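Local coordinates for DUF5037 domain-containing protein (Ruminococcus gnavus, PDB 4GL6) that is of unknown function but belongs to the DUF5037 family, and is seen as a single chain combining two beta sheets with several helices, at residues A96-I101 with S186-E191; Y180-K185 with D208-Q213; P214-I219 with K235-G240. All coordinates share one frame; numbering follows the deposited sequence.

Interaction 1: A96-I101 with S186-E191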
loop_
_atom_site.group_PDB
_atom_site.type_symbol
_atom_site.label_atom_id
_atom_site.label_comp_id
_atom_site.label_asym_id
_atom_site.label_seq_id
_atom_site.Cartn_x
_atom_site.Cartn_y
_atom_site.Cartn_z
ATOM N N ALA A 96 6.518 18.141 -0.060
ATOM C CA ALA A 96 7.921 17.740 0.254
ATOM C C ALA A 96 8.676 17.188 -0.967
ATOM O O ALA A 96 8.042 16.875 -1.973
ATOM C CB ALA A 96 7.934 16.714 1.375
ATOM N N GLU A 97 10.011 17.095 -0.880
ATOM C CA GLU A 97 10.852 16.576 -1.990
ATOM C C GLU A 97 11.058 15.071 -1.884
ATOM O O GLU A 97 10.892 14.366 -2.875
ATOM C CB GLU A 97 12.230 17.241 -2.055
ATOM C CG GLU A 97 12.219 18.752 -2.224
ATOM C CD GLU A 97 13.604 19.390 -2.105
ATOM O OE1 GLU A 97 14.624 18.710 -2.351
ATOM O OE2 GLU A 97 13.682 20.588 -1.760
ATOM N N ASN A 98 11.463 14.608 -0.697
ATOM C CA ASN A 98 11.676 13.175 -0.404
ATOM C C ASN A 98 10.544 12.607 0.430
ATOM O O ASN A 98 10.159 13.186 1.449
ATOM C CB ASN A 98 12.970 12.912 0.363
ATOM C CG ASN A 98 14.139 12.707 -0.533
ATOM O OD1 ASN A 98 14.706 11.602 -0.554
ATOM N ND2 ASN A 98 14.468 13.722 -1.342
ATOM N N TYR A 99 10.059 11.445 0.013
ATOM C CA TYR A 99 8.930 10.794 0.649
ATOM C C TYR A 99 8.719 9.396 0.081
ATOM O O TYR A 99 9.254 9.063 -0.973
ATOM C CB TYR A 99 7.629 11.610 0.417
ATOM C CG TYR A 99 7.415 11.950 -1.044
ATOM C CD1 TYR A 99 6.836 11.030 -1.926
ATOM C CD2 TYR A 99 7.835 13.167 -1.561
ATOM C CE1 TYR A 99 6.668 11.325 -3.277
ATOM C CE2 TYR A 99 7.657 13.476 -2.915
ATOM C CZ TYR A 99 7.075 12.548 -3.768
ATOM O OH TYR A 99 6.912 12.851 -5.093
ATOM N N TYR A 100 7.916 8.603 0.777
ATOM C CA TYR A 100 7.532 7.288 0.305
ATOM C C TYR A 100 6.035 7.150 0.581
ATOM O O TYR A 100 5.607 7.287 1.741
ATOM C CB TYR A 100 8.326 6.193 1.006
ATOM C CG TYR A 100 8.126 4.835 0.363
ATOM C CD1 TYR A 100 7.008 4.045 0.683
ATOM C CD2 TYR A 100 9.047 4.329 -0.554
ATOM C CE1 TYR A 100 6.816 2.793 0.098
ATOM C CE2 TYR A 100 8.870 3.075 -1.135
ATOM C CZ TYR A 100 7.751 2.311 -0.806
ATOM O OH TYR A 100 7.554 1.081 -1.370
ATOM N N ILE A 101 5.258 6.891 -0.472
ATOM C CA ILE A 101 3.818 6.732 -0.365
ATOM C C ILE A 101 3.527 5.253 -0.543
ATOM O O ILE A 101 3.765 4.694 -1.614
ATOM C CB ILE A 101 3.080 7.544 -1.439
ATOM C CG1 ILE A 101 3.476 9.036 -1.348
ATOM C CG2 ILE A 101 1.577 7.349 -1.298
ATOM C CD1 ILE A 101 2.990 9.874 -2.515
ATOM N N SER A 186 16.231 9.207 9.960
ATOM C CA SER A 186 15.156 8.214 10.136
ATOM C C SER A 186 14.500 7.853 8.835
ATOM O O SER A 186 14.242 6.677 8.581
ATOM C CB SER A 186 14.058 8.689 11.090
ATOM O OG SER A 186 14.434 8.370 12.399
ATOM N N PHE A 187 14.196 8.880 8.042
ATOM C CA PHE A 187 13.549 8.664 6.762
ATOM C C PHE A 187 14.380 7.753 5.861
ATOM O O PHE A 187 13.880 6.766 5.336
ATOM C CB PHE A 187 13.251 9.980 6.032
ATOM C CG PHE A 187 12.732 9.758 4.640
ATOM C CD1 PHE A 187 11.390 9.442 4.430
ATOM C CD2 PHE A 187 13.597 9.772 3.547
ATOM C CE1 PHE A 187 10.922 9.176 3.150
ATOM C CE2 PHE A 187 13.132 9.516 2.259
ATOM C CZ PHE A 187 11.791 9.222 2.058
ATOM N N GLU A 188 15.648 8.099 5.704
ATOM C CA GLU A 188 16.565 7.351 4.827
ATOM C C GLU A 188 16.698 5.871 5.177
ATOM O O GLU A 188 16.829 5.044 4.280
ATOM C CB GLU A 188 17.921 8.054 4.764
ATOM C CG GLU A 188 17.869 9.401 4.003
ATOM C CD GLU A 188 17.664 9.318 2.481
ATOM O OE1 GLU A 188 18.150 8.369 1.826
ATOM O OE2 GLU A 188 17.002 10.231 1.930
ATOM N N LYS A 189 16.674 5.559 6.473
ATOM C CA LYS A 189 16.686 4.170 6.949
ATOM C C LYS A 189 15.344 3.514 6.661
ATOM O O LYS A 189 15.297 2.347 6.237
ATOM C CB LYS A 189 16.929 4.094 8.453
ATOM C CG LYS A 189 18.303 4.546 8.925
ATOM C CD LYS A 189 18.334 4.563 10.440
ATOM C CE LYS A 189 19.588 5.206 10.936
ATOM N NZ LYS A 189 19.499 5.400 12.408
ATOM N N ALA A 190 14.264 4.260 6.923
ATOM C CA ALA A 190 12.914 3.793 6.691
ATOM C C ALA A 190 12.731 3.370 5.242
ATOM O O ALA A 190 12.283 2.272 4.979
ATOM C CB ALA A 190 11.918 4.873 7.060
ATOM N N GLU A 191 13.118 4.248 4.326
ATOM C CA GLU A 191 12.988 4.065 2.859
ATOM C C GLU A 191 13.603 2.754 2.408
ATOM O O GLU A 191 12.984 2.022 1.662
ATOM C CB GLU A 191 13.663 5.250 2.142
ATOM C CG GLU A 191 13.530 5.411 0.625
ATOM C CD GLU A 191 14.491 6.480 0.084
ATOM O OE1 GLU A 191 15.717 6.434 0.392
ATOM O OE2 GLU A 191 14.032 7.388 -0.645
HETATM O O HOH W 1 16.402 9.215 -0.804
#
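The ring of Phe187 reaches from helix 184-194 to strand 99-104 and lies against backbone rather than against another large side chain. Its CB points to the strand, and CG, anti to the backbone N (chi1 173°), continues outward. At the tip, CZ lies 3.5 Å from Tyr99 N, and CE1 comes within 3.6 Å of Tyr99 CA. Tyr100 N sits at the ring's edge, near its plane. On the neighbouring rim, CE2 is 3.9 Å from Asn98 CB, and the amide of Asn98 stands almost upright to the ring, their planes 84° apart. The CB of Tyr99 is directed away from the helix, and its hydroxyl hydrogen-bonds Glu89, while Tyr100 OH bonds to Lys51 O. Phenylalanine suits this place because it is long and flat enough to reach the peptide backbone of Tyr99 and Tyr100 and lie against it without needing a polar partner. An alanine here would probably leave a gap beside the backbone of Tyr99 and take away the support of Asn98 CB.

Beyond the ring the contact turns polar. Glu188 bends at chi2 (-70°), which turns CD back; OE2 lies at the edge of the Phe187 ring, in its plane. Water 1 lies within hydrogen-bonding distance of Asn98 OD1 (2.9 Å) and Glu188 OE2 (3.0 Å), as donor to each, though with the carboxylate of Glu191 also near it cannot serve all the acceptors around it at once. Strand and helix are thus joined by a ring packed on peptide backbone, with a water-mediated polar margin.

Interaction 2: Y180-K185 with D208-Q213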
loop_
_atom_site.group_PDB
_atom_site.type_symbol
_atom_site.label_atom_id
_atom_site.label_comp_id
_atom_site.label_asym_id
_atom_site.label_seq_id
_atom_site.Cartn_x
_atom_site.Cartn_y
_atom_site.Cartn_z
ATOM N N TYR A 180 3.521 10.452 8.254
ATOM C CA TYR A 180 4.631 10.480 9.217
ATOM C C TYR A 180 5.628 11.533 8.761
ATOM O O TYR A 180 6.048 11.499 7.599
ATOM C CB TYR A 180 5.326 9.114 9.267
ATOM C CG TYR A 180 4.540 8.017 9.942
ATOM C CD1 TYR A 180 3.596 7.280 9.248
ATOM C CD2 TYR A 180 4.785 7.674 11.284
ATOM C CE1 TYR A 180 2.881 6.255 9.872
ATOM C CE2 TYR A 180 4.076 6.652 11.914
ATOM C CZ TYR A 180 3.119 5.949 11.195
ATOM O OH TYR A 180 2.432 4.929 11.784
ATOM N N TYR A 181 5.965 12.479 9.645
ATOM C CA TYR A 181 6.969 13.530 9.376
ATOM C C TYR A 181 8.274 13.124 10.083
ATOM O O TYR A 181 8.545 13.516 11.221
ATOM C CB TYR A 181 6.464 14.883 9.835
ATOM C CG TYR A 181 5.240 15.345 9.065
ATOM C CD1 TYR A 181 3.948 15.036 9.505
ATOM C CD2 TYR A 181 5.366 16.085 7.897
ATOM C CE1 TYR A 181 2.820 15.465 8.802
ATOM C CE2 TYR A 181 4.244 16.517 7.181
ATOM C CZ TYR A 181 2.969 16.216 7.645
ATOM O OH TYR A 181 1.858 16.642 6.927
ATOM N N LEU A 182 9.059 12.308 9.387
ATOM C CA LEU A 182 10.303 11.749 9.908
ATOM C C LEU A 182 11.495 12.685 9.730
ATOM O O LEU A 182 11.556 13.458 8.774
ATOM C CB LEU A 182 10.636 10.445 9.170
ATOM C CG LEU A 182 9.605 9.324 9.143
ATOM C CD1 LEU A 182 10.178 8.173 8.339
ATOM C CD2 LEU A 182 9.286 8.857 10.553
ATOM N N ASP A 183 12.450 12.591 10.649
ATOM C CA ASP A 183 13.701 13.337 10.526
ATOM C C ASP A 183 14.486 12.664 9.381
ATOM O O ASP A 183 14.251 11.474 9.068
ATOM C CB ASP A 183 14.476 13.395 11.859
ATOM C CG ASP A 183 15.033 12.037 12.291
ATOM O OD1 ASP A 183 16.156 11.646 11.847
ATOM O OD2 ASP A 183 14.343 11.373 13.095
ATOM N N HIS A 184 15.408 13.421 8.784
ATOM C CA HIS A 184 16.197 12.967 7.620
ATOM C C HIS A 184 16.819 11.592 7.757
ATOM O O HIS A 184 16.535 10.701 6.950
ATOM C CB HIS A 184 17.239 14.024 7.220
ATOM C CG HIS A 184 18.023 13.671 5.973
ATOM N ND1 HIS A 184 17.452 13.575 4.754
ATOM C CD2 HIS A 184 19.384 13.389 5.798
ATOM C CE1 HIS A 184 18.404 13.244 3.845
ATOM N NE2 HIS A 184 19.583 13.138 4.491
ATOM N N LYS A 185 17.635 11.393 8.789
ATOM C CA LYS A 185 18.303 10.093 8.972
ATOM C C LYS A 185 17.278 8.952 9.182
ATOM O O LYS A 185 17.423 7.871 8.604
ATOM C CB LYS A 185 19.395 10.179 10.051
ATOM C CG LYS A 185 20.511 11.162 9.654
ATOM C CD LYS A 185 21.762 11.119 10.530
ATOM C CE LYS A 185 22.812 12.101 10.044
ATOM N NZ LYS A 185 24.107 11.950 10.749
ATOM N N ASP A 208 10.700 0.475 15.308
ATOM C CA ASP A 208 11.640 1.202 16.161
ATOM C C ASP A 208 12.081 2.550 15.554
ATOM O O ASP A 208 12.277 3.514 16.306
ATOM C CB ASP A 208 12.901 0.367 16.495
ATOM C CG ASP A 208 12.601 -0.904 17.326
ATOM O OD1 ASP A 208 11.494 -1.053 17.900
ATOM O OD2 ASP A 208 13.510 -1.767 17.398
ATOM N N ILE A 209 12.251 2.623 14.227
ATOM C CA ILE A 209 12.660 3.879 13.573
ATOM C C ILE A 209 11.543 4.911 13.616
ATOM O O ILE A 209 11.795 6.070 13.921
ATOM C CB ILE A 209 13.056 3.675 12.107
ATOM C CG1 ILE A 209 14.329 2.853 11.998
ATOM C CG2 ILE A 209 13.269 5.022 11.419
ATOM C CD1 ILE A 209 14.487 2.190 10.650
ATOM N N ILE A 210 10.321 4.485 13.299
ATOM C CA ILE A 210 9.185 5.408 13.264
ATOM C C ILE A 210 8.551 5.722 14.622
ATOM O O ILE A 210 7.772 6.672 14.685
ATOM C CB ILE A 210 8.106 4.989 12.237
ATOM C CG1 ILE A 210 7.224 3.844 12.758
ATOM C CG2 ILE A 210 8.755 4.702 10.888
ATOM C CD1 ILE A 210 6.193 3.340 11.764
ATOM N N GLU A 211 8.843 4.943 15.679
ATOM C CA GLU A 211 8.257 5.166 17.023
ATOM C C GLU A 211 8.574 6.556 17.554
ATOM O O GLU A 211 9.724 6.977 17.507
ATOM C CB GLU A 211 8.796 4.155 18.056
ATOM C CG GLU A 211 8.058 4.068 19.401
ATOM C CD GLU A 211 7.055 2.903 19.490
ATOM O OE1 GLU A 211 7.432 1.736 19.214
ATOM O OE2 GLU A 211 5.887 3.134 19.877
ATOM N N GLY A 212 7.550 7.267 18.038
ATOM C CA GLY A 212 7.714 8.600 18.613
ATOM C C GLY A 212 7.748 9.739 17.618
ATOM O O GLY A 212 7.524 10.879 18.007
ATOM N N GLN A 213 8.030 9.453 16.346
ATOM C CA GLN A 213 8.053 10.471 15.286
ATOM C C GLN A 213 6.620 11.022 15.133
ATOM O O GLN A 213 5.656 10.252 15.246
ATOM C CB GLN A 213 8.522 9.861 13.952
ATOM C CG GLN A 213 9.955 9.321 13.932
ATOM C CD GLN A 213 11.040 10.372 13.801
ATOM O OE1 GLN A 213 10.808 11.544 13.510
ATOM N NE2 GLN A 213 12.251 9.931 13.971
#
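Leu182 and Gln213 make the close-packed part of this contact: methyl CD2 of Leu182 rests 3.5 Å from Gln213 CG and nearly as close to its CB, the two side chains crossing at about a right angle. The same methyl approaches Ile210 CG2 at 4.2 Å. Farther along the strand, Ile210 CD1 meets the Tyr180 ring obliquely, 3.9 Å from CE2. Branched aliphatic residues suit this buried side, since isoleucine offers a methyl to the ring and leucine one to the glutamine's CB and CG.

The amide end of Gln213 belongs to the more open side. Its chain bends at chi2 (-78°), carrying CD toward the exposed Asp183. There Gln213 NE2 donates to Asp183 OD2 at 2.7 Å, with an N-H...O angle of 159°, meeting the oxygen nearly along its C-O axis, and OE1 takes a weak bond from Asp183 N at 3.5 Å. Glutamine fits because one amide can answer both the N-H and the carboxylate of the same residue. Asp183 has a second duty as N-cap of helix 184-194, and its OD2 also bonds Ser186 OG, which would further fix the carboxylate. The solvent side is the type II turn from Ile210 to Gln213, whose middle residues Glu211 and Gly212 are exposed; the glycine has the positive phi (83°) expected at its position.

The contact therefore joins the end of strand 175-182, and the start of the helix that follows it, to the C-terminal end of helix 204-210 and the turn leaving it. The Tyr180 ring stacks with Tyr145 of strand 140-147 and with Tyr215 of strand 215-220, the two strands flanking its own.

Interaction 3: P214-I219 with K235-G240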
loop_
_atom_site.group_PDB
_atom_site.type_symbol
_atom_site.label_atom_id
_atom_site.label_comp_id
_atom_site.label_asym_id
_atom_site.label_seq_id
_atom_site.Cartn_x
_atom_site.Cartn_y
_atom_site.Cartn_z
ATOM N N PRO A 214 6.481 12.335 14.872
ATOM C CA PRO A 214 5.147 12.907 14.738
ATOM C C PRO A 214 4.423 12.405 13.504
ATOM O O PRO A 214 5.031 12.310 12.433
ATOM C CB PRO A 214 5.415 14.411 14.619
ATOM C CG PRO A 214 6.776 14.508 14.041
ATOM C CD PRO A 214 7.534 13.335 14.595
ATOM N N TYR A 215 3.145 12.060 13.670
ATOM C CA TYR A 215 2.322 11.608 12.568
ATOM C C TYR A 215 0.868 11.994 12.743
ATOM O O TYR A 215 0.405 12.262 13.844
ATOM C CB TYR A 215 2.454 10.097 12.362
ATOM C CG TYR A 215 1.551 9.252 13.226
ATOM C CD1 TYR A 215 1.808 9.083 14.576
ATOM C CD2 TYR A 215 0.426 8.620 12.677
ATOM C CE1 TYR A 215 0.962 8.306 15.357
ATOM C CE2 TYR A 215 -0.430 7.847 13.440
ATOM C CZ TYR A 215 -0.155 7.691 14.782
ATOM O OH TYR A 215 -0.991 6.907 15.531
ATOM N N PHE A 216 0.167 12.021 11.621
ATOM C CA PHE A 216 -1.237 12.357 11.566
ATOM C C PHE A 216 -1.944 11.155 10.956
ATOM O O PHE A 216 -1.575 10.734 9.865
ATOM C CB PHE A 216 -1.419 13.601 10.702
ATOM C CG PHE A 216 -2.851 13.963 10.427
ATOM C CD1 PHE A 216 -3.669 14.423 11.448
ATOM C CD2 PHE A 216 -3.364 13.899 9.132
ATOM C CE1 PHE A 216 -4.993 14.793 11.194
ATOM C CE2 PHE A 216 -4.684 14.273 8.865
ATOM C CZ PHE A 216 -5.502 14.717 9.900
ATOM N N GLY A 217 -2.956 10.639 11.670
ATOM C CA GLY A 217 -3.761 9.489 11.262
ATOM C C GLY A 217 -5.223 9.867 11.282
ATOM O O GLY A 217 -5.731 10.316 12.314
ATOM N N THR A 218 -5.904 9.718 10.149
ATOM C CA THR A 218 -7.326 10.071 10.077
ATOM C C THR A 218 -8.033 9.229 9.037
ATOM O O THR A 218 -7.402 8.444 8.327
ATOM C CB THR A 218 -7.537 11.594 9.781
ATOM O OG1 THR A 218 -8.882 11.982 10.106
ATOM C CG2 THR A 218 -7.224 11.950 8.326
ATOM N N ILE A 219 -9.341 9.432 8.961
ATOM C CA ILE A 219 -10.214 8.738 8.055
ATOM C C ILE A 219 -11.236 9.712 7.487
ATOM O O ILE A 219 -11.650 10.672 8.169
ATOM C CB ILE A 219 -10.951 7.604 8.811
ATOM C CG1 ILE A 219 -11.779 6.740 7.838
ATOM C CG2 ILE A 219 -11.820 8.148 9.954
ATOM C CD1 ILE A 219 -12.470 5.562 8.488
ATOM N N LYS A 235 -2.465 20.293 12.612
ATOM C CA LYS A 235 -1.359 21.169 13.031
ATOM C C LYS A 235 -0.687 20.671 14.324
ATOM O O LYS A 235 0.537 20.588 14.380
ATOM C CB LYS A 235 -1.792 22.644 13.146
ATOM C CG LYS A 235 -2.065 23.283 11.793
ATOM C CD LYS A 235 -2.073 24.809 11.777
ATOM C CE LYS A 235 -3.359 25.399 12.320
ATOM N NZ LYS A 235 -3.427 26.863 12.054
ATOM N N ALA A 236 -1.498 20.296 15.313
ATOM C CA ALA A 236 -1.005 19.765 16.587
ATOM C C ALA A 236 -0.236 18.446 16.377
ATOM O O ALA A 236 0.860 18.291 16.920
ATOM C CB ALA A 236 -2.141 19.583 17.591
ATOM N N ALA A 237 -0.793 17.540 15.566
ATOM C CA ALA A 237 -0.158 16.240 15.258
ATOM C C ALA A 237 1.196 16.394 14.555
ATOM O O ALA A 237 2.158 15.691 14.892
ATOM C CB ALA A 237 -1.077 15.389 14.406
ATOM N N LYS A 238 1.250 17.337 13.612
ATOM C CA LYS A 238 2.451 17.660 12.826
ATOM C C LYS A 238 3.607 18.196 13.713
ATOM O O LYS A 238 4.760 17.942 13.385
ATOM C CB LYS A 238 2.070 18.623 11.673
ATOM C CG LYS A 238 3.101 18.782 10.574
ATOM C CD LYS A 238 2.639 19.716 9.445
ATOM C CE LYS A 238 3.814 20.075 8.515
ATOM N NZ LYS A 238 3.615 21.115 7.467
ATOM N N GLN A 239 3.301 18.909 14.811
ATOM C CA GLN A 239 4.319 19.275 15.849
ATOM C C GLN A 239 4.600 18.074 16.776
ATOM O O GLN A 239 5.740 17.840 17.115
ATOM C CB GLN A 239 3.943 20.494 16.726
ATOM C CG GLN A 239 4.471 21.828 16.211
ATOM C CD GLN A 239 3.815 22.229 14.923
ATOM O OE1 GLN A 239 2.645 22.597 14.907
ATOM N NE2 GLN A 239 4.569 22.184 13.833
ATOM N N GLY A 240 3.558 17.343 17.188
ATOM C CA GLY A 240 3.665 16.173 18.077
ATOM C C GLY A 240 3.325 16.569 19.512
ATOM O O GLY A 240 4.240 16.772 20.312
#
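Strand 215-220, an outermost strand of the mixed sheet, packs here beside the C-terminal end of helix 231-239; Pro214, just ahead of the strand, and Phe216 within it meet the helix at Ala237 and the turn beyond it. Pro214 CB faces the carbonyl oxygens of that last turn, at 3.5 Å from Ala237 O and 3.8 Å from Lys238 O. Proline suits the place: its compact ring offers carbon hydrogens to oxygens at a helix end, though no hydrogen bond crosses between the segments. Gly240 follows, the first residue to leave the helix, and has a positive phi (99°) that glycine adopts readily; its N still bonds back to Ala236 O. The glycine is poorly ordered, so its closeness to Pro214 is less certain.

Ala237 is the other point of contact. Its methyl lies 3.5 Å from Tyr215 O and meets Phe216 at the ring's edge, CB to CD1 being 4.0 Å. The Phe216 ring also makes an edge-to-face contact with Phe234, one turn earlier in the helix. Alanine suits a spot where the helix comes near the strand backbone, since a single methyl fills the space between the carbonyl and the ring. Lys238 has its CB directed away from the strand and gives its ammonium to salt bridges with Glu159 and Asp156.

With no polar bond across the interface and only 194 Å² buried, the strand and helix end are held by van der Waals contact, while the charged ends of the lysines are engaged with acidic residues elsewhere in the chain.

In the fold
All three interactions reach the same mixed sheet. Interactions 1 and 2 have centres 9 Å apart and share helix 184-194: Ser186 OG lies 3.1 Å from Gln213 NE2, and the Phe187 backbone packs on Leu182. Interactions 2 and 3 have centres 13 Å apart and meet through neighbouring strands, where Tyr181 N and Pro214 O, 2.9 Å apart, probably form a hydrogen bond; Tyr181 also packs on Lys238. Interactions 1 and 3, with centres about 17 Å apart, do not touch. No active site is known; a glycerol, probably from the crystallisation liquor, lies about 4 Å from the side chain of Tyr100 in interaction 1.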